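Local coordinates for ABC transporter, substrate binding protein (Mannopine) (Agrobacterium fabrum, PDB 5L9S), which serves as the periplasmic solute-binding protein of an ABC transporter, probably capturing the opine mannopine for delivery to the membrane permease, at residues W131-F136 / D179-S184. Residues are numbered along the deposited sequence; the frame is centred on the assembly and turned at random.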
loop_
_atom_site.group_PDB
_atom_site.type_symbol
_atom_site.label_atom_id
_atom_site.label_comp_id
_atom_site.label_asym_id
_atom_site.label_seq_id
_atom_site.Cartn_x
_atom_site.Cartn_y
_atom_site.Cartn_z
ATOM N N TRP A 131 17.553 -9.372 -12.058
ATOM C CA TRP A 131 17.787 -9.735 -13.455
ATOM C C TRP A 131 19.199 -10.297 -13.699
ATOM O O TRP A 131 19.508 -10.704 -14.818
ATOM C CB TRP A 131 17.549 -8.524 -14.355
ATOM C CG TRP A 131 16.193 -8.508 -14.989
ATOM C CD1 TRP A 131 15.879 -8.833 -16.280
ATOM C CD2 TRP A 131 14.957 -8.143 -14.352
ATOM N NE1 TRP A 131 14.527 -8.683 -16.490
ATOM C CE2 TRP A 131 13.936 -8.256 -15.324
ATOM C CE3 TRP A 131 14.609 -7.754 -13.047
ATOM C CZ2 TRP A 131 12.596 -7.983 -15.033
ATOM C CZ3 TRP A 131 13.281 -7.475 -12.762
ATOM C CH2 TRP A 131 12.291 -7.604 -13.745
ATOM N N ASP A 132 20.057 -10.302 -12.668
ATOM C CA ASP A 132 21.450 -10.757 -12.759
ATOM C C ASP A 132 21.577 -12.212 -12.278
ATOM O O ASP A 132 21.950 -12.469 -11.139
ATOM C CB ASP A 132 22.334 -9.797 -11.940
ATOM C CG ASP A 132 23.810 -9.781 -12.228
ATOM O OD1 ASP A 132 24.322 -10.798 -12.720
ATOM O OD2 ASP A 132 24.463 -8.750 -11.916
ATOM N N LEU A 133 21.257 -13.160 -13.169
ATOM C CA LEU A 133 21.294 -14.612 -12.915
ATOM C C LEU A 133 22.707 -15.158 -12.787
ATOM O O LEU A 133 22.906 -16.207 -12.149
ATOM C CB LEU A 133 20.536 -15.373 -14.004
ATOM C CG LEU A 133 19.069 -15.020 -14.127
ATOM C CD1 LEU A 133 18.585 -15.269 -15.525
ATOM C CD2 LEU A 133 18.235 -15.729 -13.075
ATOM N N ALA A 134 23.685 -14.451 -13.388
ATOM C CA ALA A 134 25.096 -14.790 -13.296
ATOM C C ALA A 134 25.567 -14.731 -11.818
ATOM O O ALA A 134 25.960 -15.760 -11.264
ATOM C CB ALA A 134 25.915 -13.841 -14.160
ATOM N N LYS A 135 25.456 -13.551 -11.181
ATOM C CA LYS A 135 25.873 -13.292 -9.802
ATOM C C LYS A 135 24.902 -13.854 -8.775
ATOM O O LYS A 135 25.294 -14.223 -7.664
ATOM C CB LYS A 135 26.019 -11.777 -9.601
ATOM C CG LYS A 135 26.763 -11.393 -8.338
ATOM C CD LYS A 135 26.998 -9.902 -8.232
ATOM C CE LYS A 135 27.981 -9.631 -7.115
ATOM N NZ LYS A 135 27.385 -8.861 -5.984
ATOM N N PHE A 136 23.614 -13.849 -9.119
ATOM C CA PHE A 136 22.580 -14.332 -8.210
ATOM C C PHE A 136 21.739 -15.376 -8.894
ATOM O O PHE A 136 20.754 -15.014 -9.539
ATOM C CB PHE A 136 21.719 -13.185 -7.657
ATOM C CG PHE A 136 22.542 -12.049 -7.116
ATOM C CD1 PHE A 136 23.189 -12.160 -5.891
ATOM C CD2 PHE A 136 22.718 -10.884 -7.855
ATOM C CE1 PHE A 136 23.985 -11.127 -5.414
ATOM C CE2 PHE A 136 23.514 -9.849 -7.371
ATOM C CZ PHE A 136 24.125 -9.970 -6.146
ATOM N N ASP A 179 11.007 -10.299 -20.693
ATOM C CA ASP A 179 11.277 -11.446 -21.574
ATOM C C ASP A 179 12.644 -12.081 -21.285
ATOM O O ASP A 179 12.761 -13.306 -21.335
ATOM C CB ASP A 179 11.122 -11.065 -23.072
ATOM C CG ASP A 179 9.691 -10.894 -23.601
ATOM O OD1 ASP A 179 8.836 -11.777 -23.320
ATOM O OD2 ASP A 179 9.454 -9.930 -24.375
ATOM N N GLU A 180 13.659 -11.255 -20.929
ATOM C CA GLU A 180 15.014 -11.703 -20.578
ATOM C C GLU A 180 15.001 -12.590 -19.333
ATOM O O GLU A 180 15.816 -13.513 -19.231
ATOM C CB GLU A 180 15.934 -10.512 -20.279
ATOM C CG GLU A 180 16.184 -9.565 -21.433
ATOM C CD GLU A 180 17.145 -8.433 -21.110
ATOM O OE1 GLU A 180 17.170 -7.452 -21.888
ATOM O OE2 GLU A 180 17.864 -8.518 -20.083
ATOM N N LEU A 181 14.087 -12.299 -18.391
ATOM C CA LEU A 181 13.981 -13.001 -17.119
ATOM C C LEU A 181 12.950 -14.133 -17.067
ATOM O O LEU A 181 13.139 -15.068 -16.287
ATOM C CB LEU A 181 13.696 -11.976 -15.999
ATOM C CG LEU A 181 13.966 -12.409 -14.556
ATOM C CD1 LEU A 181 15.452 -12.744 -14.330
ATOM C CD2 LEU A 181 13.503 -11.340 -13.586
ATOM N N ARG A 182 11.875 -14.034 -17.878
ATOM C CA ARG A 182 10.667 -14.879 -17.918
ATOM C C ARG A 182 10.926 -16.422 -17.774
ATOM O O ARG A 182 10.107 -17.077 -17.113
ATOM C CB ARG A 182 9.795 -14.525 -19.155
ATOM C CG ARG A 182 9.585 -15.588 -20.242
ATOM C CD ARG A 182 8.247 -15.405 -20.951
ATOM N NE ARG A 182 7.118 -15.801 -20.099
ATOM C CZ ARG A 182 5.839 -15.558 -20.370
ATOM N NH1 ARG A 182 5.498 -14.910 -21.479
ATOM N NH2 ARG A 182 4.890 -15.952 -19.529
ATOM N N ASP A 183 12.049 -16.977 -18.324
ATOM C CA ASP A 183 12.399 -18.406 -18.214
ATOM C C ASP A 183 12.814 -18.835 -16.793
ATOM O O ASP A 183 12.638 -19.994 -16.412
ATOM C CB ASP A 183 13.487 -18.779 -19.229
ATOM C CG ASP A 183 13.203 -20.030 -20.042
ATOM O OD1 ASP A 183 12.105 -20.616 -19.875
ATOM O OD2 ASP A 183 14.072 -20.418 -20.858
ATOM N N SER A 184 13.353 -17.888 -16.018
ATOM C CA SER A 184 13.792 -18.065 -14.627
ATOM C C SER A 184 12.645 -17.949 -13.604
ATOM O O SER A 184 12.794 -18.412 -12.469
ATOM C CB SER A 184 14.892 -17.064 -14.298
ATOM O OG SER A 184 15.940 -17.195 -15.247
#
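With CG anti to the backbone N (chi1 -162°), Leu181 of helix 171-181, whose CB points toward the loop that holds Trp131 and Leu133, places its methyl CD2 on Trp131 and its methyl CD1 near Leu133. Trp131 has chi1 of -98°, away from the staggered positions, and this torsion swings the indole across Leu181 so that the two side chains cross at about a right angle. Methyl CD2 of Leu181 sits over one face of the indole, 3.5 Å from the centroid of the six-membered ring and only 10° off its normal, a CH-pi contact almost centred on the benzo ring. On that same face, Leu181 CB lies 3.4 Å from Trp131 NE1, at the rim of the pyrrole part. The indole N-H itself is spent on the carbonyl of Lys177 in the same helix, a hydrogen bond that fixes how the ring is turned above the leucine.

In this type 2 periplasmic binding protein fold, the contact lies at the surface of one lobe, its centre about 27 Å from the centre of the chain, and joins the loop between helix 127-130 and strand 140-143 to the helix that leads into strand 185-189, the parallel neighbour of strand 140-143. Ala155 and Ala158 of helix 149-158 also touch the indole, while Leu181 reaches down onto Phe142 of the sheet.

The second branch of Leu181, CD1, meets Leu133 CD1 obliquely at 4.2 Å. Leu133, its CG anti to the carbonyl carbon, straddles the Ser184 hydroxyl with both methyls, CD1 standing 3.3 Å from Ser184 OG. No hydrogen bond links the two segments. Ser184 N donates to Leu181 O at 2.8 Å, and the Ser184 backbone is also hydrogen-bonded to that of Arg140.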